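Local coordinates for protein vaginolysin (Gardnerella vaginalis, PDB 5IMY) that is a secreted toxin of the cholesterol-dependent cytolysin family, which probably binds cholesterol in host membranes and lyses cells by forming pores, at residues A[67-72]-A[366-371]; A[165-170]-A[212-217]; A[387-392]-A[475-480]; A[438-443]-A[462-467]. All coordinates share one frame; numbering follows the deposited sequence.

Contact 1 (A[67-72]-A[366-371]); sequences HQKKNI and NSDYIE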
loop_
_atom_site.group_PDB
_atom_site.type_symbol
_atom_site.label_atom_id
_atom_site.label_comp_id
_atom_site.label_asym_id
_atom_site.label_seq_id
_atom_site.Cartn_x
_atom_site.Cartn_y
_atom_site.Cartn_z
ATOM N N HIS A 67 -1.870 -9.538 -7.402
ATOM C CA HIS A 67 -2.808 -9.625 -8.507
ATOM C C HIS A 67 -4.052 -8.820 -8.161
ATOM O O HIS A 67 -4.534 -8.867 -7.026
ATOM C CB HIS A 67 -3.190 -11.084 -8.782
ATOM C CG HIS A 67 -2.040 -12.038 -8.698
ATOM N ND1 HIS A 67 -1.615 -12.786 -9.774
ATOM C CD2 HIS A 67 -1.228 -12.373 -7.667
ATOM C CE1 HIS A 67 -0.590 -13.538 -9.412
ATOM N NE2 HIS A 67 -0.334 -13.304 -8.139
ATOM N N GLN A 68 -4.561 -8.072 -9.133
ATOM C CA GLN A 68 -5.774 -7.297 -8.929
ATOM C C GLN A 68 -6.472 -7.119 -10.266
ATOM O O GLN A 68 -5.819 -6.988 -11.304
ATOM C CB GLN A 68 -5.468 -5.935 -8.291
ATOM C CG GLN A 68 -5.111 -4.841 -9.281
ATOM C CD GLN A 68 -4.199 -3.793 -8.681
ATOM O OE1 GLN A 68 -4.560 -3.107 -7.722
ATOM N NE2 GLN A 68 -3.000 -3.671 -9.239
ATOM N N LYS A 69 -7.800 -7.123 -10.231
ATOM C CA LYS A 69 -8.599 -7.058 -11.446
ATOM C C LYS A 69 -8.635 -5.624 -11.959
ATOM O O LYS A 69 -9.041 -4.708 -11.236
ATOM C CB LYS A 69 -10.009 -7.577 -11.174
ATOM C CG LYS A 69 -10.973 -7.431 -12.343
ATOM C CD LYS A 69 -11.741 -6.119 -12.293
ATOM C CE LYS A 69 -13.036 -6.215 -13.078
ATOM N NZ LYS A 69 -13.284 -5.006 -13.904
ATOM N N LYS A 70 -8.210 -5.433 -13.202
ATOM C CA LYS A 70 -8.246 -4.139 -13.865
ATOM C C LYS A 70 -9.093 -4.229 -15.130
ATOM O O LYS A 70 -9.632 -5.281 -15.477
ATOM C CB LYS A 70 -6.835 -3.655 -14.209
ATOM C CG LYS A 70 -5.996 -3.276 -13.014
ATOM C CD LYS A 70 -4.920 -2.295 -13.421
ATOM C CE LYS A 70 -3.960 -2.026 -12.287
ATOM N NZ LYS A 70 -2.614 -2.491 -12.657
ATOM N N ASN A 71 -9.198 -3.097 -15.818
ATOM C CA ASN A 71 -9.888 -3.013 -17.094
ATOM C C ASN A 71 -9.089 -2.107 -18.015
ATOM O O ASN A 71 -8.554 -1.085 -17.577
ATOM C CB ASN A 71 -11.312 -2.470 -16.926
ATOM C CG ASN A 71 -11.902 -1.971 -18.229
ATOM O OD1 ASN A 71 -12.530 -2.726 -18.970
ATOM N ND2 ASN A 71 -11.702 -0.690 -18.516
ATOM N N ILE A 72 -9.003 -2.488 -19.286
ATOM C CA ILE A 72 -8.376 -1.667 -20.313
ATOM C C ILE A 72 -9.451 -1.262 -21.310
ATOM O O ILE A 72 -10.228 -2.106 -21.767
ATOM C CB ILE A 72 -7.224 -2.406 -21.021
ATOM C CG1 ILE A 72 -6.520 -1.453 -22.004
ATOM C CG2 ILE A 72 -7.730 -3.695 -21.684
ATOM C CD1 ILE A 72 -6.131 -2.064 -23.335
ATOM N N ASN A 366 -12.503 -2.822 -25.210
ATOM C CA ASN A 366 -12.262 -2.911 -23.780
ATOM C C ASN A 366 -12.369 -4.361 -23.339
ATOM O O ASN A 366 -13.086 -5.162 -23.945
ATOM C CB ASN A 366 -13.241 -2.040 -22.979
ATOM C CG ASN A 366 -14.619 -2.660 -22.861
ATOM O OD1 ASN A 366 -15.140 -3.234 -23.818
ATOM N ND2 ASN A 366 -15.217 -2.548 -21.681
ATOM N N SER A 367 -11.643 -4.689 -22.274
ATOM C CA SER A 367 -11.620 -6.046 -21.753
ATOM C C SER A 367 -11.124 -6.014 -20.317
ATOM O O SER A 367 -10.195 -5.271 -19.992
ATOM C CB SER A 367 -10.718 -6.953 -22.596
ATOM O OG SER A 367 -10.525 -8.199 -21.958
ATOM N N ASP A 368 -11.754 -6.815 -19.465
ATOM C CA ASP A 368 -11.261 -7.001 -18.112
ATOM C C ASP A 368 -10.086 -7.968 -18.119
ATOM O O ASP A 368 -9.978 -8.844 -18.981
ATOM C CB ASP A 368 -12.365 -7.531 -17.195
ATOM C CG ASP A 368 -13.418 -6.485 -16.882
ATOM O OD1 ASP A 368 -13.176 -5.291 -17.160
ATOM O OD2 ASP A 368 -14.484 -6.858 -16.347
ATOM N N TYR A 369 -9.197 -7.795 -17.146
ATOM C CA TYR A 369 -8.041 -8.666 -17.015
ATOM C C TYR A 369 -7.445 -8.469 -15.632
ATOM O O TYR A 369 -7.636 -7.431 -14.991
ATOM C CB TYR A 369 -6.993 -8.381 -18.098
ATOM C CG TYR A 369 -6.256 -7.081 -17.890
ATOM C CD1 TYR A 369 -4.966 -7.064 -17.381
ATOM C CD2 TYR A 369 -6.857 -5.867 -18.193
ATOM C CE1 TYR A 369 -4.291 -5.877 -17.186
ATOM C CE2 TYR A 369 -6.191 -4.674 -18.000
ATOM C CZ TYR A 369 -4.909 -4.683 -17.497
ATOM O OH TYR A 369 -4.243 -3.496 -17.303
ATOM N N ILE A 370 -6.718 -9.483 -15.181
ATOM C CA ILE A 370 -6.018 -9.451 -13.906
ATOM C C ILE A 370 -4.569 -9.082 -14.185
ATOM O O ILE A 370 -3.869 -9.801 -14.905
ATOM C CB ILE A 370 -6.126 -10.803 -13.181
ATOM C CG1 ILE A 370 -7.499 -10.935 -12.518
ATOM C CG2 ILE A 370 -5.016 -10.977 -12.140
ATOM C CD1 ILE A 370 -8.335 -12.063 -13.066
ATOM N N GLU A 371 -4.117 -7.963 -13.629
ATOM C CA GLU A 371 -2.722 -7.571 -13.746
ATOM C C GLU A 371 -1.942 -8.037 -12.524
ATOM O O GLU A 371 -2.424 -7.948 -11.392
ATOM C CB GLU A 371 -2.572 -6.055 -13.895
ATOM C CG GLU A 371 -1.128 -5.642 -14.178
ATOM C CD GLU A 371 -0.933 -4.147 -14.283
ATOM O OE1 GLU A 371 -1.064 -3.603 -15.400
ATOM O OE2 GLU A 371 -0.661 -3.511 -13.242
#
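The phenol ring of Tyr369 turns an edge to the opposite strand: Ile72 N lies near the ring plane, 3.8 Å from Tyr369 CE2, and Asn71 C meets the same edge. Lys70 O approaches the ring obliquely, while Lys70 CB reaches Tyr369 CZ. The two strands are antiparallel neighbours in the long sheet that, in cholesterol-dependent cytolysins, runs on toward the membrane-binding beta sandwich. Tyr369 sets CG in the crowded position between its backbone N and carbonyl carbon (chi1 72°), and the ring thereby lies back across strand 67-72. Ile72 CB closes on the same corner, 3.9 Å from Tyr369 CE2. Helix 177-184 packs against this side of the sheet, with Gln179 touching both Ile72 and Tyr369.

Six backbone hydrogen bonds hold the strands together in pairs at Gln68-Glu371, Lys70-Tyr369 and Ile72-Ser367. The bond from Lys70 N to Tyr369 O is 2.7 Å long, whereas Tyr369 N meets Lys70 O from above the carbonyl plane.

On the other face, which carries Lys69, Asn71, Asp368 and Ile370, the flat carboxylate of Asp368 receives the Lys69 ammonium. A chain bent at chi2 (-91°) carries it along the sheet to a diagonal neighbour. Asp368 OD2 also accepts a hydrogen bond from Ile47 N, and the salt bridge places Lys69 NZ 3.3 Å from Asp368 OD1.

Contact 2 (A[165-170]-A[212-217]); sequences ARMQYD and VNFKQT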
loop_
_atom_site.group_PDB
_atom_site.type_symbol
_atom_site.label_atom_id
_atom_site.label_comp_id
_atom_site.label_asym_id
_atom_site.label_seq_id
_atom_site.Cartn_x
_atom_site.Cartn_y
_atom_site.Cartn_z
ATOM N N ALA A 165 10.846 9.397 -41.222
ATOM C CA ALA A 165 9.547 8.863 -40.846
ATOM C C ALA A 165 9.041 9.512 -39.567
ATOM O O ALA A 165 9.790 9.676 -38.600
ATOM C CB ALA A 165 9.629 7.349 -40.650
ATOM N N ARG A 166 7.765 9.886 -39.568
ATOM C CA ARG A 166 7.083 10.176 -38.315
ATOM C C ARG A 166 6.881 8.867 -37.569
ATOM O O ARG A 166 6.267 7.934 -38.098
ATOM C CB ARG A 166 5.740 10.854 -38.559
ATOM C CG ARG A 166 4.979 11.157 -37.270
ATOM C CD ARG A 166 3.482 11.154 -37.495
ATOM N NE ARG A 166 3.105 12.111 -38.524
ATOM C CZ ARG A 166 3.059 13.422 -38.329
ATOM N NH1 ARG A 166 3.371 13.922 -37.137
ATOM N NH2 ARG A 166 2.708 14.223 -39.327
ATOM N N MET A 167 7.396 8.793 -36.350
ATOM C CA MET A 167 7.343 7.572 -35.569
ATOM C C MET A 167 6.312 7.710 -34.460
ATOM O O MET A 167 6.193 8.769 -33.834
ATOM C CB MET A 167 8.715 7.246 -34.978
ATOM C CG MET A 167 9.110 5.789 -35.123
ATOM S SD MET A 167 9.120 4.918 -33.553
ATOM C CE MET A 167 10.875 4.615 -33.381
ATOM N N GLN A 168 5.560 6.637 -34.236
ATOM C CA GLN A 168 4.595 6.566 -33.154
ATOM C C GLN A 168 4.617 5.151 -32.605
ATOM O O GLN A 168 4.774 4.189 -33.363
ATOM C CB GLN A 168 3.183 6.939 -33.630
ATOM C CG GLN A 168 2.511 5.877 -34.489
ATOM C CD GLN A 168 1.446 6.455 -35.403
ATOM O OE1 GLN A 168 1.000 7.588 -35.217
ATOM N NE2 GLN A 168 1.037 5.680 -36.402
ATOM N N TYR A 169 4.480 5.025 -31.289
ATOM C CA TYR A 169 4.540 3.721 -30.649
ATOM C C TYR A 169 3.463 3.623 -29.582
ATOM O O TYR A 169 3.115 4.611 -28.930
ATOM C CB TYR A 169 5.923 3.455 -30.031
ATOM C CG TYR A 169 6.299 4.394 -28.904
ATOM C CD1 TYR A 169 5.894 4.140 -27.601
ATOM C CD2 TYR A 169 7.071 5.523 -29.142
ATOM C CE1 TYR A 169 6.237 4.991 -26.569
ATOM C CE2 TYR A 169 7.421 6.379 -28.116
ATOM C CZ TYR A 169 7.000 6.106 -26.831
ATOM O OH TYR A 169 7.342 6.952 -25.801
ATOM N N ASP A 170 2.939 2.413 -29.416
ATOM C CA ASP A 170 1.955 2.105 -28.390
ATOM C C ASP A 170 2.496 0.974 -27.530
ATOM O O ASP A 170 2.908 -0.067 -28.053
ATOM C CB ASP A 170 0.612 1.715 -29.011
ATOM C CG ASP A 170 0.025 2.821 -29.866
ATOM O OD1 ASP A 170 -0.639 3.717 -29.306
ATOM O OD2 ASP A 170 0.229 2.794 -31.098
ATOM N N VAL A 212 5.344 -3.584 -27.411
ATOM C CA VAL A 212 5.356 -2.258 -28.020
ATOM C C VAL A 212 5.230 -2.410 -29.529
ATOM O O VAL A 212 5.992 -3.158 -30.150
ATOM C CB VAL A 212 6.636 -1.479 -27.660
ATOM C CG1 VAL A 212 6.603 -0.082 -28.263
ATOM C CG2 VAL A 212 6.803 -1.406 -26.149
ATOM N N ASN A 213 4.270 -1.700 -30.113
ATOM C CA ASN A 213 4.088 -1.645 -31.558
ATOM C C ASN A 213 4.743 -0.370 -32.072
ATOM O O ASN A 213 4.359 0.731 -31.670
ATOM C CB ASN A 213 2.600 -1.674 -31.915
ATOM C CG ASN A 213 2.356 -1.743 -33.411
ATOM O OD1 ASN A 213 3.181 -2.255 -34.168
ATOM N ND2 ASN A 213 1.213 -1.223 -33.846
ATOM N N PHE A 214 5.738 -0.517 -32.943
ATOM C CA PHE A 214 6.421 0.620 -33.548
ATOM C C PHE A 214 5.933 0.802 -34.977
ATOM O O PHE A 214 5.941 -0.150 -35.767
ATOM C CB PHE A 214 7.938 0.427 -33.542
ATOM C CG PHE A 214 8.565 0.595 -32.194
ATOM C CD1 PHE A 214 8.845 1.858 -31.698
ATOM C CD2 PHE A 214 8.885 -0.506 -31.421
ATOM C CE1 PHE A 214 9.424 2.017 -30.456
ATOM C CE2 PHE A 214 9.465 -0.354 -30.180
ATOM C CZ PHE A 214 9.736 0.909 -29.696
ATOM N N LYS A 215 5.510 2.020 -35.304
ATOM C CA LYS A 215 5.072 2.373 -36.648
ATOM C C LYS A 215 5.909 3.541 -37.144
ATOM O O LYS A 215 5.885 4.624 -36.550
ATOM C CB LYS A 215 3.586 2.732 -36.670
ATOM C CG LYS A 215 2.674 1.533 -36.857
ATOM C CD LYS A 215 1.217 1.895 -36.648
ATOM C CE LYS A 215 0.322 0.698 -36.902
ATOM N NZ LYS A 215 -1.064 0.913 -36.407
ATOM N N GLN A 216 6.648 3.315 -38.228
ATOM C CA GLN A 216 7.436 4.351 -38.884
ATOM C C GLN A 216 6.757 4.674 -40.210
ATOM O O GLN A 216 6.759 3.851 -41.133
ATOM C CB GLN A 216 8.876 3.891 -39.092
ATOM C CG GLN A 216 9.504 3.283 -37.847
ATOM C CD GLN A 216 11.001 3.101 -37.972
ATOM O OE1 GLN A 216 11.480 2.033 -38.359
ATOM N NE2 GLN A 216 11.752 4.145 -37.642
ATOM N N THR A 217 6.168 5.863 -40.300
ATOM C CA THR A 217 5.425 6.283 -41.480
ATOM C C THR A 217 6.303 7.197 -42.326
ATOM O O THR A 217 6.726 8.260 -41.862
ATOM C CB THR A 217 4.134 7.001 -41.085
ATOM O OG1 THR A 217 3.313 6.121 -40.307
ATOM C CG2 THR A 217 3.358 7.445 -42.323
HETATM O O HOH W 1 3.797 6.252 -37.629
#
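An antiparallel strand pair sets Met167 and Tyr169 beside Phe214 on one face of a sheet. Met167 SD comes to the edge of the Phe214 ring, 3.6 Å from Phe214 CD1, in a Met-aromatic contact whose sulfur lies 79° off the ring normal. The Met167 chain bends at chi2 and chi3, curling its sulfur and methyl toward that edge. Tyr169 CB presses on the same Phe214 CD1 from an oblique direction at 3.7 Å, while Val212 CG1, from Phe214's own strand, lies over one face of the ring, offset toward its rim. Further along, Met167 and Gln216 run side by side, CG to CG at 3.7 Å.

These strands belong to the central sheet of the pore-forming domain. In relatives, the helices that follow strand 166-173 refold into a transmembrane hairpin, and the same is probably true here. Ile286 of helix 278-286 touches Tyr169, Val212 and Phe214.

The reverse face is polar. Lys215 extends past the Gln168 amide, with Lys215 CD 3.8 Å from Gln168 NE2, and its ammonium is held by Asn78. A water donates to Arg166 O and, at 2.9 Å, to Lys215 O. It also bonds Thr217 OG1, tying both strands together where the bond from Arg166 N to Thr217 O is weak.

Contact 3 (A[387-392]-A[475-480]); sequences RGAYVA and WGTTLW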
loop_
_atom_site.group_PDB
_atom_site.type_symbol
_atom_site.label_atom_id
_atom_site.label_comp_id
_atom_site.label_asym_id
_atom_site.label_seq_id
_atom_site.Cartn_x
_atom_site.Cartn_y
_atom_site.Cartn_z
ATOM N N ARG A 387 37.787 -2.990 18.339
ATOM C CA ARG A 387 39.079 -3.414 18.871
ATOM C C ARG A 387 39.845 -2.208 19.405
ATOM O O ARG A 387 40.946 -1.902 18.937
ATOM C CB ARG A 387 39.893 -4.148 17.796
ATOM C CG ARG A 387 39.379 -3.955 16.373
ATOM C CD ARG A 387 40.407 -4.401 15.339
ATOM N NE ARG A 387 40.077 -5.685 14.724
ATOM C CZ ARG A 387 40.849 -6.305 13.836
ATOM N NH1 ARG A 387 42.001 -5.763 13.459
ATOM N NH2 ARG A 387 40.473 -7.469 13.325
ATOM N N GLY A 388 39.274 -1.524 20.382
ATOM C CA GLY A 388 39.869 -0.305 20.910
ATOM C C GLY A 388 40.030 -0.364 22.411
ATOM O O GLY A 388 39.183 -0.908 23.120
ATOM N N ALA A 389 41.132 0.212 22.893
ATOM C CA ALA A 389 41.431 0.223 24.320
ATOM C C ALA A 389 40.509 1.186 25.056
ATOM O O ALA A 389 40.960 2.210 25.582
ATOM C CB ALA A 389 42.894 0.605 24.556
ATOM N N TYR A 390 39.218 0.865 25.102
ATOM C CA TYR A 390 38.225 1.699 25.764
ATOM C C TYR A 390 36.871 1.018 25.640
ATOM O O TYR A 390 36.674 0.141 24.796
ATOM C CB TYR A 390 38.164 3.108 25.164
ATOM C CG TYR A 390 38.076 3.136 23.654
ATOM C CD1 TYR A 390 36.904 2.782 22.998
ATOM C CD2 TYR A 390 39.164 3.525 22.884
ATOM C CE1 TYR A 390 36.819 2.807 21.619
ATOM C CE2 TYR A 390 39.090 3.556 21.505
ATOM C CZ TYR A 390 37.916 3.195 20.877
ATOM O OH TYR A 390 37.835 3.224 19.502
ATOM N N VAL A 391 35.943 1.438 26.490
ATOM C CA VAL A 391 34.573 0.945 26.428
ATOM C C VAL A 391 33.822 1.709 25.349
ATOM O O VAL A 391 34.028 2.913 25.155
ATOM C CB VAL A 391 33.883 1.086 27.796
ATOM C CG1 VAL A 391 32.488 0.475 27.754
ATOM C CG2 VAL A 391 34.720 0.434 28.883
ATOM N N ALA A 392 32.949 1.004 24.635
ATOM C CA ALA A 392 32.149 1.601 23.579
ATOM C C ALA A 392 30.700 1.158 23.721
ATOM O O ALA A 392 30.396 0.129 24.328
ATOM C CB ALA A 392 32.674 1.221 22.189
ATOM N N TRP A 475 39.243 1.253 16.448
ATOM C CA TRP A 475 40.407 0.794 17.197
ATOM C C TRP A 475 41.076 2.013 17.828
ATOM O O TRP A 475 40.446 3.061 18.003
ATOM C CB TRP A 475 41.345 -0.010 16.277
ATOM C CG TRP A 475 42.084 0.823 15.265
ATOM C CD1 TRP A 475 43.351 1.317 15.383
ATOM C CD2 TRP A 475 41.606 1.250 13.983
ATOM N NE1 TRP A 475 43.690 2.026 14.257
ATOM C CE2 TRP A 475 42.636 2.001 13.383
ATOM C CE3 TRP A 475 40.407 1.073 13.285
ATOM C CZ2 TRP A 475 42.506 2.574 12.119
ATOM C CZ3 TRP A 475 40.279 1.643 12.029
ATOM C CH2 TRP A 475 41.322 2.384 11.460
ATOM N N GLY A 476 42.352 1.877 18.174
ATOM C CA GLY A 476 43.078 2.949 18.822
ATOM C C GLY A 476 42.883 2.936 20.326
ATOM O O GLY A 476 42.450 1.947 20.925
ATOM N N THR A 477 43.216 4.065 20.943
ATOM C CA THR A 477 43.087 4.241 22.381
ATOM C C THR A 477 42.122 5.384 22.675
ATOM O O THR A 477 41.756 6.165 21.794
ATOM C CB THR A 477 44.453 4.498 23.034
ATOM O OG1 THR A 477 44.290 4.657 24.448
ATOM C CG2 THR A 477 45.111 5.741 22.454
ATOM N N THR A 478 41.716 5.472 23.945
ATOM C CA THR A 478 40.635 6.381 24.320
ATOM C C THR A 478 40.960 7.830 23.971
ATOM O O THR A 478 40.076 8.582 23.548
ATOM C CB THR A 478 40.312 6.248 25.813
ATOM O OG1 THR A 478 39.494 7.349 26.227
ATOM C CG2 THR A 478 41.574 6.200 26.677
ATOM N N LEU A 479 42.215 8.248 24.141
ATOM C CA LEU A 479 42.572 9.624 23.814
ATOM C C LEU A 479 42.741 9.850 22.317
ATOM O O LEU A 479 42.595 10.987 21.858
ATOM C CB LEU A 479 43.855 10.031 24.546
ATOM C CG LEU A 479 43.716 10.361 26.038
ATOM C CD1 LEU A 479 45.078 10.665 26.642
ATOM C CD2 LEU A 479 42.768 11.534 26.273
ATOM N N TRP A 480 43.034 8.802 21.548
ATOM C CA TRP A 480 43.171 8.904 20.094
ATOM C C TRP A 480 42.457 7.723 19.456
ATOM O O TRP A 480 43.088 6.743 19.040
ATOM C CB TRP A 480 44.643 8.945 19.678
ATOM C CG TRP A 480 45.387 10.125 20.217
ATOM C CD1 TRP A 480 45.475 11.366 19.658
ATOM C CD2 TRP A 480 46.154 10.173 21.424
ATOM N NE1 TRP A 480 46.248 12.185 20.445
ATOM C CE2 TRP A 480 46.677 11.476 21.535
ATOM C CE3 TRP A 480 46.449 9.240 22.423
ATOM C CZ2 TRP A 480 47.478 11.870 22.604
ATOM C CZ3 TRP A 480 47.242 9.632 23.483
ATOM C CH2 TRP A 480 47.748 10.935 23.567
#
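Tyr390 reaches from one chain segment along the backbone of the other, at the tip of the beta sandwich known in this family as domain 4. Its CB starts the contact 3.9 Å from Thr478 CB. With CG between the backbone N and the carbonyl carbon (chi1 49°), the ring then folds back toward Gly388, whose carbonyl carbon sits over the centre of one face; the absence of a side chain on Gly388 lets the ring lie so near. The ring edge follows the backbone of 475-478: CD2 of Tyr390 is 3.4 Å from Thr478 N, and Tyr390 CE2 comes next, 3.7 Å from Thr477 C. At the tip, Tyr390 OH donates a hydrogen bond of 3.0 Å to Trp475 O, approaching from above the carbonyl plane.

Thr478 and Leu479 match the threonine-leucine pair that recognises cholesterol in relatives, so the tyrosine probably braces a membrane-binding loop. Thr478 OG1 has a weak hydrogen bond to Glu446, in the tryptophan-rich undecapeptide characteristic of the family.

The tyrosine itself is placed by an inverse gamma turn centred on Ala389, closed by a bond from Tyr390 N to Gly388 O. Within the turn, Ala389 N donates to Gly476 O at 2.9 Å with an N-H...O angle of 159°, and Trp475 CA-H points at Arg387 O over a CA-O distance of 3.3 Å.

Contact 4 (A[438-443]-A[462-467]); sequences RNLRIK and SDLPLV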
loop_
_atom_site.group_PDB
_atom_site.type_symbol
_atom_site.label_atom_id
_atom_site.label_comp_id
_atom_site.label_asym_id
_atom_site.label_seq_id
_atom_site.Cartn_x
_atom_site.Cartn_y
_atom_site.Cartn_z
ATOM N N ARG A 438 14.516 1.993 6.190
ATOM C CA ARG A 438 14.957 3.275 5.663
ATOM C C ARG A 438 15.639 4.078 6.762
ATOM O O ARG A 438 15.458 3.822 7.954
ATOM C CB ARG A 438 13.781 4.081 5.090
ATOM C CG ARG A 438 13.024 3.386 3.964
ATOM C CD ARG A 438 11.899 4.271 3.450
ATOM N NE ARG A 438 11.012 3.580 2.513
ATOM C CZ ARG A 438 11.082 3.666 1.185
ATOM N NH1 ARG A 438 12.004 4.419 0.599
ATOM N NH2 ARG A 438 10.219 2.993 0.435
ATOM N N ASN A 439 16.436 5.055 6.335
ATOM C CA ASN A 439 17.040 6.031 7.239
ATOM C C ASN A 439 17.799 5.346 8.375
ATOM O O ASN A 439 17.559 5.594 9.559
ATOM C CB ASN A 439 15.969 6.978 7.782
ATOM C CG ASN A 439 15.117 7.577 6.681
ATOM O OD1 ASN A 439 15.633 8.196 5.750
ATOM N ND2 ASN A 439 13.806 7.379 6.770
ATOM N N LEU A 440 18.728 4.472 8.001
ATOM C CA LEU A 440 19.569 3.803 8.982
ATOM C C LEU A 440 20.468 4.813 9.690
ATOM O O LEU A 440 21.023 5.719 9.064
ATOM C CB LEU A 440 20.414 2.723 8.302
ATOM C CG LEU A 440 21.202 1.770 9.204
ATOM C CD1 LEU A 440 20.279 0.804 9.933
ATOM C CD2 LEU A 440 22.233 1.007 8.389
ATOM N N ARG A 441 20.607 4.651 11.005
ATOM C CA ARG A 441 21.391 5.551 11.841
ATOM C C ARG A 441 22.392 4.740 12.650
ATOM O O ARG A 441 22.092 3.617 13.064
ATOM C CB ARG A 441 20.486 6.351 12.781
ATOM C CG ARG A 441 20.595 7.853 12.624
ATOM C CD ARG A 441 19.481 8.566 13.375
ATOM N NE ARG A 441 18.929 9.667 12.591
ATOM C CZ ARG A 441 19.400 10.910 12.597
ATOM N NH1 ARG A 441 20.442 11.234 13.352
ATOM N NH2 ARG A 441 18.824 11.838 11.844
ATOM N N ILE A 442 23.583 5.298 12.865
ATOM C CA ILE A 442 24.638 4.606 13.608
ATOM C C ILE A 442 25.469 5.633 14.366
ATOM O O ILE A 442 25.941 6.616 13.785
ATOM C CB ILE A 442 25.541 3.762 12.683
ATOM C CG1 ILE A 442 24.715 2.730 11.905
ATOM C CG2 ILE A 442 26.617 3.053 13.503
ATOM C CD1 ILE A 442 25.499 1.962 10.861
ATOM N N LYS A 443 25.656 5.396 15.666
ATOM C CA LYS A 443 26.505 6.222 16.517
ATOM C C LYS A 443 27.253 5.308 17.480
ATOM O O LYS A 443 26.692 4.314 17.952
ATOM C CB LYS A 443 25.673 7.261 17.290
ATOM C CG LYS A 443 26.480 8.408 17.884
ATOM C CD LYS A 443 25.573 9.492 18.458
ATOM C CE LYS A 443 25.346 9.312 19.952
ATOM N NZ LYS A 443 24.207 10.133 20.457
ATOM N N SER A 462 24.074 9.325 9.677
ATOM C CA SER A 462 22.635 9.148 9.552
ATOM C C SER A 462 22.261 9.103 8.078
ATOM O O SER A 462 23.094 9.333 7.196
ATOM C CB SER A 462 21.873 10.279 10.252
ATOM O OG SER A 462 22.181 11.531 9.664
ATOM N N ASP A 463 20.986 8.800 7.821
ATOM C CA ASP A 463 20.429 8.799 6.473
ATOM C C ASP A 463 21.374 8.156 5.465
ATOM O O ASP A 463 21.521 8.655 4.345
ATOM C CB ASP A 463 20.098 10.231 6.039
ATOM C CG ASP A 463 18.779 10.722 6.599
ATOM O OD1 ASP A 463 17.787 9.965 6.537
ATOM O OD2 ASP A 463 18.732 11.866 7.101
ATOM N N LEU A 464 22.031 7.021 5.854
ATOM C CA LEU A 464 22.991 6.449 4.921
ATOM C C LEU A 464 22.411 5.211 4.243
ATOM O O LEU A 464 21.677 4.441 4.874
ATOM C CB LEU A 464 24.301 6.095 5.627
ATOM C CG LEU A 464 24.442 4.838 6.488
ATOM C CD1 LEU A 464 25.902 4.691 6.894
ATOM C CD2 LEU A 464 23.563 4.877 7.723
ATOM N N PRO A 465 22.734 5.006 2.965
ATOM C CA PRO A 465 22.031 3.990 2.176
ATOM C C PRO A 465 22.184 2.595 2.763
ATOM O O PRO A 465 23.069 2.322 3.575
ATOM C CB PRO A 465 22.700 4.087 0.799
ATOM C CG PRO A 465 24.050 4.652 1.077
ATOM C CD PRO A 465 23.858 5.600 2.220
ATOM N N LEU A 466 21.295 1.703 2.328
ATOM C CA LEU A 466 21.346 0.297 2.709
ATOM C C LEU A 466 22.077 -0.467 1.615
ATOM O O LEU A 466 21.569 -0.604 0.498
ATOM C CB LEU A 466 19.949 -0.275 2.925
ATOM C CG LEU A 466 19.902 -1.329 4.033
ATOM C CD1 LEU A 466 19.021 -0.824 5.137
ATOM C CD2 LEU A 466 19.422 -2.682 3.528
ATOM N N VAL A 467 23.263 -0.962 1.940
ATOM C CA VAL A 467 24.057 -1.736 1.015
ATOM C C VAL A 467 23.946 -3.210 1.387
ATOM O O VAL A 467 23.343 -3.580 2.391
ATOM C CB VAL A 467 25.534 -1.274 0.996
ATOM C CG1 VAL A 467 25.639 0.138 0.446
ATOM C CG2 VAL A 467 26.144 -1.359 2.391
HETATM O O HOH W 2 18.798 8.327 9.604
#
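Leu440 and Leu464 form the tight half of this contact, their side chains crossing on the buried side. Leu464 places CG between its backbone N and carbonyl carbon (chi1 78°), which swings CD2 to 3.0 Å from Leu440 O and 3.9 Å from Leu440 CB. Close by, the Arg441 guanidinium lies flat on Ser462, whose CB is centred over one of its faces, 3.5 Å from Arg441 CZ.

The looser half is polar, with no direct hydrogen bond between the segments. Instead, a water accepts from Asp463 N at 2.9 Å and donates weakly to Asn439 O. Asn439 and Asp463 run side by side with their amide and carboxylate planes 83° apart. Their OD1 atoms, both acceptors, are only 2.9 Å from each other, an approach that probably costs some repulsion. Asn439 ND2 is tied the other way, to Asp399.

Both segments turn a corner here, at Asn439 and Asp463, at the edge of the antiparallel four-stranded sheet in the beta sandwich. Leu440 packs on Trp398 of strand 395-403, the inner neighbour of strand 440-443, while Leu464 reaches Arg470 of strand 469-475 in the facing sheet; Arg438 bridges to Asp406 of a second subunit.

In the fold
The four contacts sample an elongated molecule from its body to its far tip. Contact 2 falls within the chain stretch spanned by contact 1; their centres are 26 Å apart, and they belong to different sheets. Contacts 3 and 4 come later, both in the beta sandwich, with 438-443 and 462-467 lying in sequence between the two segments of contact 3 and the centres 24 Å apart. Strand 363-389 unites the ends: it pairs in contact 1 and finishes in contact 3, whose centre is about 62 Å away. One long strand, interrupted by a bulge or short loop, thus links the region beside the pore-forming sheet to the probable cholesterol-binding tip, as in other family members.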